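Local coordinates for protein NanS-p (Escherichia phage vB_EcoP_24B, PDB 6YP6) that probably acts as a phage-encoded carbohydrate esterase, with this part of it likely to bind carbohydrate, at residues Gln72-Lys78 with Trp152-Arg158; Ala115-Ile119 with Val128-Asn132. All coordinates share one frame. Residues are numbered along the deposited sequence.

Contact 1: Gln72-Lys78 with Trp152-Arg158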
# COMPACT_ATOMS: atom_id res chain seq x y z
N GLN A 72 11.68 1.39 -3.84
CA GLN A 72 10.76 1.09 -2.76
C GLN A 72 9.36 1.61 -3.07
O GLN A 72 9.19 2.59 -3.79
CB GLN A 72 11.22 1.73 -1.44
CG GLN A 72 12.57 1.29 -0.92
CD GLN A 72 12.74 1.63 0.53
OE1 GLN A 72 12.17 2.59 1.04
NE2 GLN A 72 13.51 0.81 1.23
N ILE A 73 8.37 0.91 -2.51
CA ILE A 73 7.00 1.39 -2.37
C ILE A 73 6.85 1.72 -0.89
O ILE A 73 7.17 0.87 -0.05
CB ILE A 73 6.00 0.29 -2.75
CG1 ILE A 73 6.25 -0.25 -4.17
CG2 ILE A 73 4.56 0.78 -2.56
CD1 ILE A 73 5.43 -1.48 -4.51
N ARG A 74 6.40 2.93 -0.55
CA ARG A 74 6.38 3.34 0.85
C ARG A 74 5.13 4.13 1.21
O ARG A 74 4.52 4.80 0.37
CB ARG A 74 7.63 4.13 1.26
CG ARG A 74 7.88 5.36 0.45
CD ARG A 74 9.02 6.15 1.07
NE ARG A 74 9.42 7.33 0.30
CZ ARG A 74 8.88 8.54 0.43
NH1 ARG A 74 7.88 8.75 1.27
NH2 ARG A 74 9.33 9.54 -0.31
N CYS A 75 4.77 4.06 2.49
CA CYS A 75 3.67 4.84 3.03
C CYS A 75 3.92 5.10 4.51
O CYS A 75 4.33 4.20 5.24
CB CYS A 75 2.36 4.06 2.86
SG CYS A 75 0.87 4.84 3.55
N ARG A 76 3.61 6.31 4.94
CA ARG A 76 3.57 6.66 6.36
C ARG A 76 2.12 6.98 6.71
O ARG A 76 1.48 7.79 6.02
CB ARG A 76 4.51 7.84 6.66
CG ARG A 76 4.50 8.25 8.13
CD ARG A 76 5.70 9.10 8.50
NE ARG A 76 5.78 9.35 9.95
CZ ARG A 76 5.30 10.43 10.57
NH1 ARG A 76 4.71 11.42 9.91
NH2 ARG A 76 5.43 10.53 11.88
N PHE A 77 1.61 6.34 7.76
CA PHE A 77 0.18 6.35 8.05
C PHE A 77 -0.04 6.20 9.55
O PHE A 77 0.83 5.74 10.28
CB PHE A 77 -0.55 5.22 7.29
CG PHE A 77 -0.20 3.85 7.80
CD1 PHE A 77 0.96 3.21 7.37
CD2 PHE A 77 -1.00 3.23 8.74
CE1 PHE A 77 1.30 1.97 7.90
CE2 PHE A 77 -0.65 1.99 9.26
CZ PHE A 77 0.50 1.36 8.83
N LYS A 78 -1.25 6.55 9.97
CA LYS A 78 -1.66 6.47 11.36
C LYS A 78 -3.09 5.95 11.36
O LYS A 78 -3.95 6.49 10.66
CB LYS A 78 -1.57 7.84 12.04
CG LYS A 78 -2.35 7.98 13.34
CD LYS A 78 -1.89 9.25 14.12
CE LYS A 78 -3.02 10.10 14.62
NZ LYS A 78 -2.45 11.05 15.59
N TRP A 152 1.74 6.96 14.60
CA TRP A 152 2.27 6.90 13.25
C TRP A 152 3.15 5.67 13.06
O TRP A 152 3.91 5.27 13.95
CB TRP A 152 3.07 8.16 12.94
CG TRP A 152 2.23 9.36 12.72
CD1 TRP A 152 1.93 10.35 13.62
CD2 TRP A 152 1.53 9.69 11.52
NE1 TRP A 152 1.10 11.28 13.03
CE2 TRP A 152 0.84 10.89 11.75
CE3 TRP A 152 1.43 9.08 10.27
CZ2 TRP A 152 0.05 11.49 10.77
CZ3 TRP A 152 0.64 9.68 9.31
CH2 TRP A 152 -0.03 10.87 9.56
N HIS A 153 3.07 5.11 11.85
CA HIS A 153 3.89 3.98 11.43
C HIS A 153 4.37 4.22 10.01
O HIS A 153 3.77 4.99 9.25
CB HIS A 153 3.10 2.67 11.49
CG HIS A 153 2.68 2.33 12.88
ND1 HIS A 153 3.54 1.76 13.78
CD2 HIS A 153 1.54 2.58 13.55
CE1 HIS A 153 2.93 1.65 14.95
NE2 HIS A 153 1.71 2.12 14.83
N THR A 154 5.44 3.52 9.65
CA THR A 154 5.93 3.51 8.28
C THR A 154 5.97 2.09 7.76
O THR A 154 6.24 1.13 8.50
CB THR A 154 7.31 4.17 8.15
OG1 THR A 154 8.28 3.44 8.92
CG2 THR A 154 7.27 5.61 8.62
N LEU A 155 5.71 1.96 6.47
CA LEU A 155 5.76 0.67 5.80
C LEU A 155 6.43 0.87 4.46
O LEU A 155 6.06 1.80 3.73
CB LEU A 155 4.34 0.12 5.61
CG LEU A 155 4.21 -1.21 4.87
CD1 LEU A 155 4.94 -2.31 5.60
CD2 LEU A 155 2.74 -1.57 4.68
N ALA A 156 7.38 0.03 4.11
CA ALA A 156 7.99 0.08 2.79
C ALA A 156 8.20 -1.35 2.31
O ALA A 156 8.28 -2.29 3.10
CB ALA A 156 9.30 0.85 2.79
N PHE A 157 8.29 -1.47 0.98
CA PHE A 157 8.60 -2.72 0.30
C PHE A 157 9.78 -2.41 -0.60
O PHE A 157 9.65 -1.64 -1.55
CB PHE A 157 7.38 -3.20 -0.49
CG PHE A 157 6.22 -3.47 0.40
CD1 PHE A 157 6.10 -4.69 1.05
CD2 PHE A 157 5.28 -2.49 0.66
CE1 PHE A 157 5.04 -4.94 1.90
CE2 PHE A 157 4.22 -2.74 1.51
CZ PHE A 157 4.11 -3.97 2.13
N ARG A 158 10.94 -2.97 -0.26
CA ARG A 158 12.19 -2.67 -0.93
C ARG A 158 12.50 -3.73 -1.98
O ARG A 158 12.55 -4.93 -1.68
CB ARG A 158 13.35 -2.57 0.07
CG ARG A 158 14.64 -2.05 -0.54
CD ARG A 158 15.75 -1.80 0.49
NE ARG A 158 16.16 -3.05 1.12
CZ ARG A 158 16.02 -3.36 2.40
NH1 ARG A 158 15.51 -2.50 3.28
NH2 ARG A 158 16.39 -4.56 2.81
O HOH W 1 15.07 0.42 3.21
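Strand 72-78 runs antiparallel to strand 152-158, axes 4.5 Å apart at 174°. Gln72 starts the pairing opposite Arg158. Its NE2 lies 3.5 Å from Arg158 CD, and a water links the two side chains: it accepts from Arg158 NH1, also salt-bridged to Asp175, at 3.0 Å and, weakly, from Gln72 NE2 at 2.6 Å. Ile73 forms the first hydrogen-bonded pair, with Ile73 N to Phe157 O at 3.0 Å and Phe157 N to Ile73 O at 2.8 Å. Arg74 lies beside Ala156, CB to CB 4.0 Å, and salt-bridges Glu215. Cys75 pairs with Leu155 through two bonds, Cys75 N to Leu155 O and Leu155 N to Cys75 O, both 2.9 Å. The Arg76 guanidinium lies flat on Trp152, planes at 13°, and makes a salt bridge to Asp210. Phe77 pairs with His153 and covers His153 CB with its ring. Lys78 CB touches the opposite face of the indole in a CH-pi contact, 3.7 Å from the six-membered ring centroid. The chemistry implies a two-faced sheet: Ile73, Cys75, Phe77, Leu155 and Phe157 pack inward on the second sheet, while the face of Gln72, Arg74 and Arg76 is largely polar, though Ala156 and the Trp152 indole share it.

Contact 2: Ala115-Ile119 with Val128-Asn132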
# COMPACT_ATOMS: atom_id res chain seq x y z
N ALA A 115 2.49 -5.20 -6.16
CA ALA A 115 2.01 -5.00 -4.80
C ALA A 115 0.65 -5.63 -4.67
O ALA A 115 -0.20 -5.48 -5.55
CB ALA A 115 1.90 -3.51 -4.47
N ALA A 116 0.43 -6.32 -3.56
CA ALA A 116 -0.89 -6.85 -3.20
C ALA A 116 -0.89 -7.01 -1.68
O ALA A 116 -0.97 -8.12 -1.15
CB ALA A 116 -1.21 -8.15 -3.92
N PHE A 117 -0.72 -5.89 -1.00
CA PHE A 117 -0.38 -5.89 0.41
C PHE A 117 -1.47 -5.18 1.19
O PHE A 117 -1.89 -4.09 0.81
CB PHE A 117 0.95 -5.16 0.64
CG PHE A 117 2.06 -5.62 -0.27
CD1 PHE A 117 2.32 -6.97 -0.43
CD2 PHE A 117 2.82 -4.72 -0.98
CE1 PHE A 117 3.34 -7.40 -1.28
CE2 PHE A 117 3.84 -5.14 -1.81
CZ PHE A 117 4.10 -6.47 -1.97
N TYR A 118 -1.95 -5.79 2.28
CA TYR A 118 -3.01 -5.17 3.06
C TYR A 118 -2.67 -5.16 4.53
O TYR A 118 -1.85 -5.94 5.03
CB TYR A 118 -4.38 -5.81 2.76
CG TYR A 118 -4.54 -7.26 3.15
CD1 TYR A 118 -4.14 -8.29 2.30
CD2 TYR A 118 -5.12 -7.61 4.35
CE1 TYR A 118 -4.30 -9.62 2.65
CE2 TYR A 118 -5.29 -8.93 4.72
CZ TYR A 118 -4.86 -9.93 3.86
OH TYR A 118 -4.98 -11.27 4.18
N ILE A 119 -3.33 -4.24 5.22
CA ILE A 119 -3.09 -3.95 6.62
C ILE A 119 -4.41 -4.20 7.35
O ILE A 119 -5.46 -3.68 6.96
CB ILE A 119 -2.61 -2.50 6.79
CG1 ILE A 119 -1.30 -2.25 6.04
CG2 ILE A 119 -2.48 -2.16 8.27
CD1 ILE A 119 -0.93 -0.80 5.94
N VAL A 128 0.67 -6.80 8.51
CA VAL A 128 0.87 -6.58 7.08
C VAL A 128 0.80 -7.95 6.41
O VAL A 128 1.55 -8.86 6.78
CB VAL A 128 2.23 -5.94 6.79
CG1 VAL A 128 2.36 -5.67 5.31
CG2 VAL A 128 2.46 -4.68 7.60
N MET A 129 -0.08 -8.09 5.41
CA MET A 129 -0.39 -9.35 4.78
C MET A 129 -0.19 -9.24 3.27
O MET A 129 -0.34 -8.17 2.69
CB MET A 129 -1.87 -9.70 5.02
CG MET A 129 -2.28 -9.74 6.48
SD MET A 129 -1.51 -11.04 7.46
CE MET A 129 -2.15 -12.50 6.68
N TYR A 130 0.11 -10.38 2.65
CA TYR A 130 0.27 -10.49 1.20
C TYR A 130 -0.90 -11.30 0.66
O TYR A 130 -1.05 -12.48 1.00
CB TYR A 130 1.60 -11.16 0.88
CG TYR A 130 2.00 -11.27 -0.58
CD1 TYR A 130 1.46 -10.46 -1.56
CD2 TYR A 130 2.98 -12.17 -0.96
CE1 TYR A 130 1.87 -10.57 -2.89
CE2 TYR A 130 3.38 -12.30 -2.27
CZ TYR A 130 2.83 -11.49 -3.24
OH TYR A 130 3.24 -11.63 -4.55
N HIS A 131 -1.71 -10.67 -0.19
CA HIS A 131 -2.87 -11.33 -0.81
C HIS A 131 -2.40 -12.10 -2.04
O HIS A 131 -2.57 -11.68 -3.19
CB HIS A 131 -3.91 -10.29 -1.17
CG HIS A 131 -5.23 -10.85 -1.59
ND1 HIS A 131 -6.36 -10.07 -1.67
CD2 HIS A 131 -5.61 -12.11 -1.94
CE1 HIS A 131 -7.38 -10.82 -2.06
NE2 HIS A 131 -6.95 -12.06 -2.24
N ASN A 132 -1.78 -13.24 -1.79
CA ASN A 132 -1.25 -14.06 -2.87
C ASN A 132 -1.83 -15.47 -2.88
O ASN A 132 -1.37 -16.29 -3.67
CB ASN A 132 0.28 -14.10 -2.88
CG ASN A 132 0.84 -14.98 -1.80
OD1 ASN A 132 0.28 -15.12 -0.72
ND2 ASN A 132 1.98 -15.59 -2.09
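Three backbone hydrogen bonds hold 115-119 to 128-132. Tyr118 and Met129 form a hydrogen-bonded pair, with Tyr118 N to Met129 O at 2.9 Å and Met129 N to Tyr118 O at 2.8 Å. Beyond the end of strand 125-130, His131 N still reaches Ala116 O at 2.8 Å. CA-H...O contacts fill in between, such as Phe117 CA to Met129 O at 3.2 Å. Among the side chains, Met129 CB sits over the Tyr118 ring, 3.4 Å from its centroid, in a CH-pi contact. His131 CB meets the edge of the same ring. On the other face, the Phe117 and Tyr130 rings meet obliquely, with Phe117 CE1 3.6 Å from Tyr130 CD1. The tyrosine hydroxyls bond elsewhere, Tyr118 to Asn139 and Tyr130 to Thr182. Two irregularities shape the backbone. Ala116 and Phe117 both face Phe92 in a classic beta bulge, and His131 centres an inverse gamma turn as the chain leaves the strand. This is a beta hairpin within an antiparallel sheet, its strands at 147°.

In the fold
From the N terminus, five strands and helix 64-69 precede strand 71-79; the chain then crosses to the other sheet and forms strand 88-95. Strands 113-121 and 125-130 follow, and contact 2 closes their short hairpin, with 8 residues between its segments. Strand 140-147 comes next. The chain then returns to pair 152-158 with 72-78, so contact 1 closes a loop of 73 residues that holds contact 2 within it. Each contact belongs to a different antiparallel sheet, and their centres are 13 Å apart. The sheets meet face to face: Phe157 stacks on Phe117, and Phe77 and Leu155 pack on Ile119. Leu155 also touches Val128. Together they join the two layers of a beta sandwich.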